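Local coordinates for pyridoxamine 5'-phosphate oxidase-related, FMN-binding protein (PDB 6VNA) that degrades c-type heme as a noncanonical heme oxygenase related to the FMN-binding pyridoxamine 5'-phosphate oxidases, at the interface of chains A and B. Residues are numbered along the deposited sequence; one frame, centred on the assembly and turned at random. Chains: chain A/B, Pyridoxamine 5'-phosphate oxidase-related, FMN-binding protein.

Contact 1: the interface of chains A and B. Residues chain A 30-32, 37, 39, 73-74; chain B 31-32, 37, 39.
A:Leu32 and B:Leu32 meet tip to tip where the two chains face each other across the two-fold. A:Leu32 CD2 and B:Leu32 CD2 are 3.3 Å apart, tighter than a usual methyl contact. CG anti to the carbonyl carbon (chi1 -65°) in A:Leu32, and likewise in B:Leu32, brings these methyls together, and the side chains cross obliquely. Proline rings pack around this pair. B:Pro39 CG lies 3.8 Å from A:Leu32 CD2. In the same ring B:Pro39 CB is 4.0 Å from A:Gly30 CA, on the backbone of the facing strand. The twin ring, A:Pro39, has CG 4.0 Å from B:Thr31 CA, as B:Pro39 CG has from A:Thr31 CA. Further out polar groups border the contact, but no hydrogen bond crosses it here. B:Leu32 CD1 is 3.7 Å from the backbone oxygen A:Gly37 O. A:Arg73 bends at chi3 (-67°) and brings NH1 to 3.5 Å from B:Gly37 CA. One face of the A:Arg73 guanidinium is covered by A:Leu32 CD1, offset toward the rim. A:Leu32 therefore supports the arginine as well as the core. The leucines end strands 26-32, the prolines begin strands 39-48, and A:Gly37 and B:Gly37 lie in the loops between these strands; A:Arg73 opens strand 73-79.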
ATOM      1  N   GLY A  30      -1.386  -4.151   0.644  1.00 41.92           N
ATOM      2  CA  GLY A  30      -1.699  -4.922  -0.568  1.00 50.24           C
ATOM      3  C   GLY A  30      -2.292  -6.285  -0.234  1.00 48.17           C
ATOM      4  O   GLY A  30      -1.659  -7.064   0.546  1.00 47.35           O
ATOM      5  N   THR A  31      -3.455  -6.583  -0.806  1.00 47.34           N
ATOM      6  CA  THR A  31      -4.051  -7.945  -0.806  1.00 42.11           C
ATOM      7  C   THR A  31      -4.403  -8.393  -2.232  1.00 46.18           C
ATOM      8  O   THR A  31      -4.473  -7.547  -3.171  1.00 44.45           O
ATOM      9  CB  THR A  31      -5.250  -8.024   0.133  1.00 43.48           C
ATOM     10  OG1 THR A  31      -6.253  -7.071  -0.236  1.00 44.81           O
ATOM     11  CG2 THR A  31      -4.818  -7.848   1.575  1.00 44.75           C
ATOM     12  N   LEU A  32      -4.611  -9.697  -2.393  1.00 45.80           N
ATOM     13  CA  LEU A  32      -5.020 -10.279  -3.694  1.00 49.59           C
ATOM     14  C   LEU A  32      -6.545 -10.288  -3.749  1.00 48.01           C
ATOM     15  O   LEU A  32      -7.155 -10.896  -2.867  1.00 51.06           O
ATOM     16  CB  LEU A  32      -4.394 -11.670  -3.840  1.00 49.53           C
ATOM     17  CG  LEU A  32      -2.868 -11.677  -3.926  1.00 47.55           C
ATOM     18  CD1 LEU A  32      -2.337 -13.083  -3.949  1.00 51.61           C
ATOM     19  CD2 LEU A  32      -2.363 -10.924  -5.135  1.00 47.45           C
ATOM     20  N   GLY A  37      -7.435 -11.710  -8.888  1.00 54.13           N
ATOM     21  CA  GLY A  37      -6.016 -11.829  -8.504  1.00 51.94           C
ATOM     22  C   GLY A  37      -5.201 -10.542  -8.666  1.00 52.70           C
ATOM     23  O   GLY A  37      -3.955 -10.628  -8.516  1.00 52.55           O
ATOM     24  N   PRO A  39      -3.885  -6.852  -7.340  1.00 58.00           N
ATOM     25  CA  PRO A  39      -3.632  -6.327  -5.989  1.00 51.63           C
ATOM     26  C   PRO A  39      -4.674  -5.269  -5.609  1.00 49.30           C
ATOM     27  O   PRO A  39      -4.880  -4.351  -6.378  1.00 54.03           O
ATOM     28  CB  PRO A  39      -2.229  -5.709  -6.079  1.00 52.99           C
ATOM     29  CG  PRO A  39      -1.611  -6.356  -7.313  1.00 56.29           C
ATOM     30  CD  PRO A  39      -2.770  -6.578  -8.266  1.00 52.90           C
ATOM     31  N   ARG A  73      -1.358 -13.889   1.545  1.00 50.91           N
ATOM     32  CA  ARG A  73      -0.229 -13.102   0.987  1.00 52.37           C
ATOM     33  C   ARG A  73      -0.577 -11.609   1.082  1.00 51.13           C
ATOM     34  O   ARG A  73      -1.703 -11.239   0.730  1.00 49.78           O
ATOM     35  CB  ARG A  73       0.134 -13.580  -0.420  1.00 51.36           C
ATOM     36  CG  ARG A  73       0.934 -14.874  -0.403  1.00 49.48           C
ATOM     37  CD  ARG A  73       1.206 -15.417  -1.791  1.00 52.77           C
ATOM     38  NE  ARG A  73      -0.030 -15.844  -2.432  1.00 56.17           N
ATOM     39  CZ  ARG A  73      -0.155 -16.142  -3.718  1.00 55.05           C
ATOM     40  NH1 ARG A  73       0.879 -16.057  -4.544  1.00 54.74           N
ATOM     41  NH2 ARG A  73      -1.334 -16.519  -4.173  1.00 57.33           N
ATOM     42  N   ALA A  74       0.360 -10.801   1.594  1.00 51.14           N
ATOM     43  CA  ALA A  74       0.129  -9.395   2.011  1.00 48.47           C
ATOM     44  C   ALA A  74       1.380  -8.569   1.745  1.00 45.35           C
ATOM     45  O   ALA A  74       2.476  -9.029   2.111  1.00 44.80           O
ATOM     46  CB  ALA A  74      -0.255  -9.330   3.473  1.00 48.73           C
TER
ATOM     47  N   THR B  31       1.639  -4.097  -7.427  1.00 46.17           N
ATOM     48  CA  THR B  31       1.980  -5.083  -8.473  1.00 51.86           C
ATOM     49  C   THR B  31       2.247  -6.449  -7.818  1.00 55.84           C
ATOM     50  O   THR B  31       2.341  -6.531  -6.556  1.00 52.15           O
ATOM     51  CB  THR B  31       3.153  -4.580  -9.315  1.00 47.73           C
ATOM     52  OG1 THR B  31       4.253  -4.425  -8.428  1.00 54.08           O
ATOM     53  CG2 THR B  31       2.858  -3.277 -10.021  1.00 50.65           C
ATOM     54  N   LEU B  32       2.365  -7.482  -8.652  1.00 52.26           N
ATOM     55  CA  LEU B  32       2.557  -8.876  -8.196  1.00 51.34           C
ATOM     56  C   LEU B  32       4.044  -9.210  -8.228  1.00 53.39           C
ATOM     57  O   LEU B  32       4.641  -9.178  -9.323  1.00 55.86           O
ATOM     58  CB  LEU B  32       1.731  -9.805  -9.088  1.00 50.67           C
ATOM     59  CG  LEU B  32       0.224  -9.668  -8.910  1.00 53.14           C
ATOM     60  CD1 LEU B  32      -0.537 -10.414 -10.009  1.00 55.34           C
ATOM     61  CD2 LEU B  32      -0.187 -10.161  -7.522  1.00 51.09           C
ATOM     62  N   GLY B  37       4.308 -14.136  -5.918  1.00 57.46           N
ATOM     63  CA  GLY B  37       2.915 -13.687  -6.159  1.00 59.18           C
ATOM     64  C   GLY B  37       2.364 -12.771  -5.062  1.00 62.98           C
ATOM     65  O   GLY B  37       1.183 -12.376  -5.140  1.00 60.74           O
ATOM     66  N   PRO B  39       1.557  -9.315  -3.202  1.00 46.38           N
ATOM     67  CA  PRO B  39       1.480  -7.918  -3.626  1.00 57.64           C
ATOM     68  C   PRO B  39       2.673  -7.098  -3.093  1.00 55.92           C
ATOM     69  O   PRO B  39       2.875  -7.022  -1.891  1.00 52.91           O
ATOM     70  CB  PRO B  39       0.157  -7.405  -3.020  1.00 58.21           C
ATOM     71  CG  PRO B  39      -0.628  -8.650  -2.704  1.00 49.93           C
ATOM     72  CD  PRO B  39       0.421  -9.679  -2.350  1.00 49.96           C
TER

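Contact 2: the interface of chains A and B. Residues chain A 39-42, 63; chain B 76-77, 94, 96, 139.
Strand 39-48 of chain A, through A:Leu40 and A:Val41, meets B:Leu77 of strand 73-78 and B:Ser94 and B:Leu96 of strand 92-101. At one end A:Ala63, the first residue of helix 63-70, touches B:Leu139 of strand 137-141. The protein belongs to the pyridoxamine 5'-phosphate oxidase-like split barrels, and this is probably part of the family's dimer interface. The hydroxyl B:Ser94 OG donates a hydrogen bond of 2.6 Å to the backbone oxygen A:Val41 O. The donor is tilted 28° from the carbonyl plane, with a C=O...OG angle of 146°. OG is anti to the serine carbonyl carbon (chi1 -60°), which points it across the interface. Carbons also pack around this oxygen: B:Leu77 CB lies 3.5 Å from A:Val41 O. B:Leu77 CB also meets the methyl A:Val41 CG1 at 3.7 Å, where the two side chains cross. B:Leu96 uses one branch, CD2, which sits 3.2 Å from A:Pro39 O and 3.7 Å from A:Leu40 CA. A:Leu40 sends CD1 to B:Ser94 CB at 3.9 Å, packing beside the serine. At the helix start, A:Ala63 CB and B:Leu139 CD2 touch methyl to methyl at 3.7 Å.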
ATOM      1  N   PRO A  39      -3.885  -6.852  -7.340  1.00 58.00           N
ATOM      2  CA  PRO A  39      -3.632  -6.327  -5.989  1.00 51.63           C
ATOM      3  C   PRO A  39      -4.674  -5.269  -5.609  1.00 49.30           C
ATOM      4  O   PRO A  39      -4.880  -4.351  -6.378  1.00 54.03           O
ATOM      5  CB  PRO A  39      -2.229  -5.709  -6.079  1.00 52.99           C
ATOM      6  CG  PRO A  39      -1.611  -6.356  -7.313  1.00 56.29           C
ATOM      7  CD  PRO A  39      -2.770  -6.578  -8.266  1.00 52.90           C
ATOM      8  N   LEU A  40      -5.366  -5.466  -4.486  1.00 46.67           N
ATOM      9  CA  LEU A  40      -6.204  -4.425  -3.834  1.00 49.03           C
ATOM     10  C   LEU A  40      -5.348  -3.633  -2.822  1.00 47.68           C
ATOM     11  O   LEU A  40      -4.805  -4.260  -1.876  1.00 38.04           O
ATOM     12  CB  LEU A  40      -7.359  -5.115  -3.109  1.00 52.26           C
ATOM     13  CG  LEU A  40      -8.282  -4.172  -2.344  1.00 50.47           C
ATOM     14  CD1 LEU A  40      -8.940  -3.175  -3.298  1.00 48.14           C
ATOM     15  CD2 LEU A  40      -9.332  -4.950  -1.575  1.00 49.88           C
ATOM     16  N   VAL A  41      -5.207  -2.317  -3.016  1.00 49.20           N
ATOM     17  CA  VAL A  41      -4.367  -1.437  -2.145  1.00 43.95           C
ATOM     18  C   VAL A  41      -5.304  -0.568  -1.319  1.00 43.12           C
ATOM     19  O   VAL A  41      -6.063   0.229  -1.936  1.00 38.34           O
ATOM     20  CB  VAL A  41      -3.372  -0.610  -2.970  1.00 46.09           C
ATOM     21  CG1 VAL A  41      -2.303  -0.006  -2.079  1.00 46.11           C
ATOM     22  CG2 VAL A  41      -2.733  -1.445  -4.074  1.00 49.11           C
ATOM     23  N   THR A  42      -5.295  -0.774   0.004  1.00 41.10           N
ATOM     24  CA  THR A  42      -6.165  -0.076   0.982  1.00 42.88           C
ATOM     25  C   THR A  42      -5.305   0.502   2.119  1.00 45.37           C
ATOM     26  O   THR A  42      -4.232  -0.030   2.415  1.00 44.82           O
ATOM     27  CB  THR A  42      -7.244  -0.998   1.561  1.00 49.07           C
ATOM     28  OG1 THR A  42      -6.599  -2.065   2.256  1.00 53.36           O
ATOM     29  CG2 THR A  42      -8.175  -1.585   0.526  1.00 54.93           C
ATOM     30  N   ALA A  63     -13.312  -5.711   2.517  1.00 45.68           N
ATOM     31  CA  ALA A  63     -12.674  -6.238   1.294  1.00 48.13           C
ATOM     32  C   ALA A  63     -11.282  -6.818   1.560  1.00 46.50           C
ATOM     33  O   ALA A  63     -11.010  -7.915   1.061  1.00 52.80           O
ATOM     34  CB  ALA A  63     -12.608  -5.149   0.256  1.00 48.17           C
TER
ATOM     35  N   LEU B  76      -4.097   0.525  -7.415  1.00 46.08           N
ATOM     36  CA  LEU B  76      -3.708   1.899  -7.019  1.00 45.89           C
ATOM     37  C   LEU B  76      -4.500   2.302  -5.772  1.00 46.34           C
ATOM     38  O   LEU B  76      -5.667   1.920  -5.656  1.00 45.00           O
ATOM     39  CB  LEU B  76      -4.002   2.864  -8.167  1.00 49.70           C
ATOM     40  CG  LEU B  76      -3.112   2.776  -9.405  1.00 54.92           C
ATOM     41  CD1 LEU B  76      -3.637   3.725 -10.471  1.00 59.66           C
ATOM     42  CD2 LEU B  76      -1.667   3.109  -9.089  1.00 59.78           C
ATOM     43  N   LEU B  77      -3.877   3.047  -4.865  1.00 45.90           N
ATOM     44  CA  LEU B  77      -4.587   3.715  -3.749  1.00 43.87           C
ATOM     45  C   LEU B  77      -4.283   5.207  -3.868  1.00 48.66           C
ATOM     46  O   LEU B  77      -3.092   5.574  -3.971  1.00 40.82           O
ATOM     47  CB  LEU B  77      -4.118   3.146  -2.408  1.00 39.80           C
ATOM     48  CG  LEU B  77      -4.595   3.897  -1.168  1.00 39.45           C
ATOM     49  CD1 LEU B  77      -6.104   3.838  -1.049  1.00 38.84           C
ATOM     50  CD2 LEU B  77      -3.954   3.351   0.103  1.00 40.90           C
ATOM     51  N   SER B  94      -9.471   3.028  -4.092  1.00 46.26           N
ATOM     52  CA  SER B  94      -8.739   1.833  -4.563  1.00 49.00           C
ATOM     53  C   SER B  94      -9.187   1.519  -5.999  1.00 49.27           C
ATOM     54  O   SER B  94     -10.378   1.527  -6.253  1.00 48.49           O
ATOM     55  CB  SER B  94      -8.992   0.683  -3.642  1.00 50.90           C
ATOM     56  OG  SER B  94      -8.557   0.990  -2.331  1.00 58.80           O
ATOM     57  N   LEU B  96      -8.650  -1.397  -9.056  1.00 54.10           N
ATOM     58  CA  LEU B  96      -8.164  -2.613  -9.750  1.00 55.54           C
ATOM     59  C   LEU B  96      -8.154  -2.333 -11.261  1.00 57.51           C
ATOM     60  O   LEU B  96      -9.168  -1.872 -11.792  1.00 56.95           O
ATOM     61  CB  LEU B  96      -9.078  -3.783  -9.376  1.00 56.31           C
ATOM     62  CG  LEU B  96      -9.311  -4.014  -7.874  1.00 58.37           C
ATOM     63  CD1 LEU B  96     -10.067  -5.324  -7.627  1.00 54.03           C
ATOM     64  CD2 LEU B  96      -8.002  -3.995  -7.087  1.00 57.20           C
ATOM     65  N   LEU B 139     -13.118   0.925  -5.486  1.00 57.38           N
ATOM     66  CA  LEU B 139     -13.686   0.942  -4.116  1.00 60.97           C
ATOM     67  C   LEU B 139     -13.451   2.346  -3.558  1.00 58.33           C
ATOM     68  O   LEU B 139     -12.288   2.755  -3.493  1.00 59.28           O
ATOM     69  CB  LEU B 139     -12.961  -0.131  -3.300  1.00 62.69           C
ATOM     70  CG  LEU B 139     -13.850  -1.157  -2.611  1.00 67.71           C
ATOM     71  CD1 LEU B 139     -14.675  -1.922  -3.633  1.00 74.82           C
ATOM     72  CD2 LEU B 139     -13.011  -2.111  -1.775  1.00 67.67           C
TER

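Contact 3: the interface of chains A and B. Residues chain A 77, 79, 87, 90, 92; chain B 28, 43.
B:Arg43 NH1 donates a hydrogen bond of 2.9 Å to the backbone oxygen A:Ala87 O, bent to 144° at the hydrogen. The oxygen lies in the guanidinium plane, but the donor stands above the carbonyl plane and does not follow a lone pair. B:Arg43 reaches it with CG anti to the backbone N (chi1 -176°) and a bend at chi3. A:His90 borders the same tip. Its ring stands steeply to the guanidinium, the planes 76° apart, with ring CG at the guanidinium edge. A:His90 ND1 is 3.4 Å from B:Arg43 NH1, a close approach rather than a hydrogen bond. A:Ala87 CA covers the centre of one imidazole face. On the other terminal nitrogen, B:Arg43 NH2 is 3.2 Å from the methyl A:Ala79 CB. A:Arg92 lies over the stem, with NE 3.8 Å from B:Arg43 CB. A:Arg92 NH1 is anchored on A:His90 O at 2.9 Å. A:Arg92 NH2 contacts a water at 3.3 Å, which joins it to B:Arg43 O. The two arginines bring like charges near each other, and the carbonyls probably offset this. At the base, A:Leu77 CD2 meets B:Arg43 N at 3.5 Å and also borders B:Ser28. B:Arg43 thus projects from strand 39-48 into a site walled by strand 73-79, the 3-10 helix 87-89 and the start of strand 92-101.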
ATOM      1  N   LEU A  77       3.332  -1.035   2.371  1.00 42.39           N
ATOM      2  CA  LEU A  77       4.146   0.199   2.246  1.00 39.99           C
ATOM      3  C   LEU A  77       4.044   1.004   3.544  1.00 38.55           C
ATOM      4  O   LEU A  77       2.920   1.343   3.980  1.00 39.69           O
ATOM      5  CB  LEU A  77       3.641   1.061   1.088  1.00 41.04           C
ATOM      6  CG  LEU A  77       4.522   2.271   0.769  1.00 41.56           C
ATOM      7  CD1 LEU A  77       5.983   1.846   0.599  1.00 40.68           C
ATOM      8  CD2 LEU A  77       4.032   2.971  -0.494  1.00 44.64           C
ATOM      9  N   ALA A  79       5.534   4.547   5.110  1.00 46.52           N
ATOM     10  CA  ALA A  79       6.214   5.829   4.849  1.00 49.87           C
ATOM     11  C   ALA A  79       6.281   6.586   6.171  1.00 47.87           C
ATOM     12  O   ALA A  79       5.572   6.211   7.118  1.00 53.37           O
ATOM     13  CB  ALA A  79       5.494   6.601   3.766  1.00 52.67           C
ATOM     14  N   ALA A  87       6.551  14.038  -1.813  1.00 68.68           N
ATOM     15  CA  ALA A  87       6.237  12.648  -1.387  1.00 66.62           C
ATOM     16  C   ALA A  87       7.364  11.681  -1.772  1.00 56.65           C
ATOM     17  O   ALA A  87       7.679  10.831  -0.948  1.00 54.14           O
ATOM     18  CB  ALA A  87       4.929  12.210  -1.997  1.00 71.60           C
ATOM     19  N   HIS A  90      10.393  11.212   0.560  1.00 50.06           N
ATOM     20  CA  HIS A  90      10.114  10.613   1.890  1.00 50.98           C
ATOM     21  C   HIS A  90      10.710   9.210   1.922  1.00 52.78           C
ATOM     22  O   HIS A  90      10.697   8.540   0.862  1.00 55.51           O
ATOM     23  CB  HIS A  90       8.617  10.524   2.161  1.00 54.57           C
ATOM     24  CG  HIS A  90       7.899  11.832   2.175  1.00 61.40           C
ATOM     25  ND1 HIS A  90       6.544  11.924   2.469  1.00 63.55           N
ATOM     26  CD2 HIS A  90       8.331  13.094   1.975  1.00 64.90           C
ATOM     27  CE1 HIS A  90       6.172  13.183   2.419  1.00 68.82           C
ATOM     28  NE2 HIS A  90       7.250  13.922   2.125  1.00 70.31           N
ATOM     29  N   ARG A  92      10.667   5.290   2.812  1.00 40.45           N
ATOM     30  CA  ARG A  92       9.537   4.334   2.741  1.00 40.16           C
ATOM     31  C   ARG A  92      10.030   2.908   2.559  1.00 38.35           C
ATOM     32  O   ARG A  92      11.009   2.656   1.809  1.00 38.71           O
ATOM     33  CB  ARG A  92       8.622   4.695   1.578  1.00 43.64           C
ATOM     34  CG  ARG A  92       9.359   4.723   0.252  1.00 44.48           C
ATOM     35  CD  ARG A  92       8.839   5.905  -0.523  1.00 49.73           C
ATOM     36  NE  ARG A  92       9.221   5.878  -1.922  1.00 46.68           N
ATOM     37  CZ  ARG A  92       9.910   6.808  -2.551  1.00 50.63           C
ATOM     38  NH1 ARG A  92      10.376   7.880  -1.919  1.00 52.32           N
ATOM     39  NH2 ARG A  92      10.151   6.636  -3.835  1.00 57.23           N
TER
ATOM     40  N   SER B  28      -0.031   4.870  -3.941  1.00 42.69           N
ATOM     41  CA  SER B  28       0.504   3.514  -3.671  1.00 43.24           C
ATOM     42  C   SER B  28       0.130   2.623  -4.858  1.00 48.25           C
ATOM     43  O   SER B  28      -1.083   2.483  -5.131  1.00 50.74           O
ATOM     44  CB  SER B  28       0.008   2.947  -2.372  1.00 43.88           C
ATOM     45  OG  SER B  28       0.308   3.808  -1.290  1.00 38.86           O
ATOM     46  N   ARG B  43       5.466   3.451  -3.645  1.00 50.79           N
ATOM     47  CA  ARG B  43       4.994   4.820  -3.965  1.00 49.12           C
ATOM     48  C   ARG B  43       5.416   5.180  -5.397  1.00 46.47           C
ATOM     49  O   ARG B  43       6.555   4.888  -5.791  1.00 44.78           O
ATOM     50  CB  ARG B  43       5.549   5.828  -2.960  1.00 49.12           C
ATOM     51  CG  ARG B  43       5.029   7.239  -3.180  1.00 51.52           C
ATOM     52  CD  ARG B  43       5.379   8.180  -2.057  1.00 51.67           C
ATOM     53  NE  ARG B  43       4.582   7.923  -0.872  1.00 57.81           N
ATOM     54  CZ  ARG B  43       4.834   8.405   0.342  1.00 57.32           C
ATOM     55  NH1 ARG B  43       5.877   9.188   0.539  1.00 62.94           N
ATOM     56  NH2 ARG B  43       4.047   8.095   1.359  1.00 53.68           N
TER
HETATM   57  O   HOH W   1       9.064   4.451  -5.982  1.00 54.41           O

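Contact 4: the interface of chains A and B. Residues chain A 77, 88, 92; chain B 43-45.
A:Met88 lies against B:Arg43 and B:Ala45, its thioether end reaching the strand of chain B. From CB the chain leaves with CG anti to the carbonyl carbon (chi1 -57°). The bends at chi2 and chi3 turn SD and CE toward the stem of B:Arg43 and the strand of chain B. SD does much of the touching. A:Met88 SD is 3.9 Å from B:Arg43 CG and 4.1 Å from B:Arg43 CD, against the aliphatic stem of the arginine. A:Met88 SD is also 3.9 Å from the backbone nitrogen B:Ala45 N, and it borders the carbonyl carbon of B:Ile44. At the tip, A:Met88 CE lies 3.8 Å from B:Arg43 O, the oxygen that also holds the bridging water. A:Met88 and B:Arg43 run alongside each other, pointing opposite ways, an apolar contact alongside the polar one at the arginine tip. Behind it, A:Arg92 NH1 donates to A:Met88 O at 2.7 Å. The donor stands 68° out of that carbonyl plane, and the bond ties the methionine backbone to the arginine within chain A. A:Leu77 packs at the base of B:Arg43. A:Met88 belongs to the 3-10 helix 87-89, which packs against the middle of strand 39-48 of chain B just before strand 92-101 begins.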
ATOM      1  N   LEU A  77       3.332  -1.035   2.371  1.00 42.39           N
ATOM      2  CA  LEU A  77       4.146   0.199   2.246  1.00 39.99           C
ATOM      3  C   LEU A  77       4.044   1.004   3.544  1.00 38.55           C
ATOM      4  O   LEU A  77       2.920   1.343   3.980  1.00 39.69           O
ATOM      5  CB  LEU A  77       3.641   1.061   1.088  1.00 41.04           C
ATOM      6  CG  LEU A  77       4.522   2.271   0.769  1.00 41.56           C
ATOM      7  CD1 LEU A  77       5.983   1.846   0.599  1.00 40.68           C
ATOM      8  CD2 LEU A  77       4.032   2.971  -0.494  1.00 44.64           C
ATOM      9  N   MET A  88       7.966  11.844  -2.954  1.00 51.49           N
ATOM     10  CA  MET A  88       8.955  10.904  -3.546  1.00 54.22           C
ATOM     11  C   MET A  88      10.321  11.016  -2.870  1.00 52.57           C
ATOM     12  O   MET A  88      11.168  10.161  -3.173  1.00 58.44           O
ATOM     13  CB  MET A  88       9.152  11.147  -5.052  1.00 55.97           C
ATOM     14  CG  MET A  88       7.861  11.049  -5.870  1.00 62.12           C
ATOM     15  SD  MET A  88       6.956   9.485  -5.648  1.00 56.95           S
ATOM     16  CE  MET A  88       8.217   8.332  -6.185  1.00 51.06           C
ATOM     17  N   ARG A  92      10.667   5.290   2.812  1.00 40.45           N
ATOM     18  CA  ARG A  92       9.537   4.334   2.741  1.00 40.16           C
ATOM     19  C   ARG A  92      10.030   2.908   2.559  1.00 38.35           C
ATOM     20  O   ARG A  92      11.009   2.656   1.809  1.00 38.71           O
ATOM     21  CB  ARG A  92       8.622   4.695   1.578  1.00 43.64           C
ATOM     22  CG  ARG A  92       9.359   4.723   0.252  1.00 44.48           C
ATOM     23  CD  ARG A  92       8.839   5.905  -0.523  1.00 49.73           C
ATOM     24  NE  ARG A  92       9.221   5.878  -1.922  1.00 46.68           N
ATOM     25  CZ  ARG A  92       9.910   6.808  -2.551  1.00 50.63           C
ATOM     26  NH1 ARG A  92      10.376   7.880  -1.919  1.00 52.32           N
ATOM     27  NH2 ARG A  92      10.151   6.636  -3.835  1.00 57.23           N
TER
ATOM     28  N   ARG B  43       5.466   3.451  -3.645  1.00 50.79           N
ATOM     29  CA  ARG B  43       4.994   4.820  -3.965  1.00 49.12           C
ATOM     30  C   ARG B  43       5.416   5.180  -5.397  1.00 46.47           C
ATOM     31  O   ARG B  43       6.555   4.888  -5.791  1.00 44.78           O
ATOM     32  CB  ARG B  43       5.549   5.828  -2.960  1.00 49.12           C
ATOM     33  CG  ARG B  43       5.029   7.239  -3.180  1.00 51.52           C
ATOM     34  CD  ARG B  43       5.379   8.180  -2.057  1.00 51.67           C
ATOM     35  NE  ARG B  43       4.582   7.923  -0.872  1.00 57.81           N
ATOM     36  CZ  ARG B  43       4.834   8.405   0.342  1.00 57.32           C
ATOM     37  NH1 ARG B  43       5.877   9.188   0.539  1.00 62.94           N
ATOM     38  NH2 ARG B  43       4.047   8.095   1.359  1.00 53.68           N
ATOM     39  N   ILE B  44       4.524   5.801  -6.153  1.00 43.97           N
ATOM     40  CA  ILE B  44       4.830   6.231  -7.544  1.00 51.22           C
ATOM     41  C   ILE B  44       4.295   7.650  -7.761  1.00 50.41           C
ATOM     42  O   ILE B  44       3.324   8.063  -7.062  1.00 54.16           O
ATOM     43  CB  ILE B  44       4.270   5.230  -8.585  1.00 49.78           C
ATOM     44  CG1 ILE B  44       2.744   5.162  -8.576  1.00 48.38           C
ATOM     45  CG2 ILE B  44       4.891   3.849  -8.428  1.00 48.35           C
ATOM     46  CD1 ILE B  44       2.158   4.881  -9.935  1.00 52.22           C
ATOM     47  N   ALA B  45       4.897   8.371  -8.706  1.00 53.76           N
ATOM     48  CA  ALA B  45       4.276   9.574  -9.306  1.00 58.59           C
ATOM     49  C   ALA B  45       3.093   9.087 -10.150  1.00 59.29           C
ATOM     50  O   ALA B  45       3.264   8.111 -10.914  1.00 60.79           O
ATOM     51  CB  ALA B  45       5.280  10.355 -10.119  1.00 57.77           C
TER
HETATM   52  O   HOH W   2       9.064   4.451  -5.982  1.00 54.41           O

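Contacts 3 and 4 are nearly one site: their C-alpha centres are about 4 Å apart, and they share A:Leu77, A:Arg92 and B:Arg43. Contacts 1 and 2 share A:Pro39, with centres about 10 Å apart. Contact 1 lies about 17 Å from contacts 3 and 4; contact 2 lies about 16 Å from contact 3 and 15 Å from contact 4. Strand 39-48 takes part in all four. Leu77 serves in both copies, from chain B in contact 2 and from chain A in contacts 3 and 4. With the two-fold twins, this points to one continuous, probably functional dimer interface.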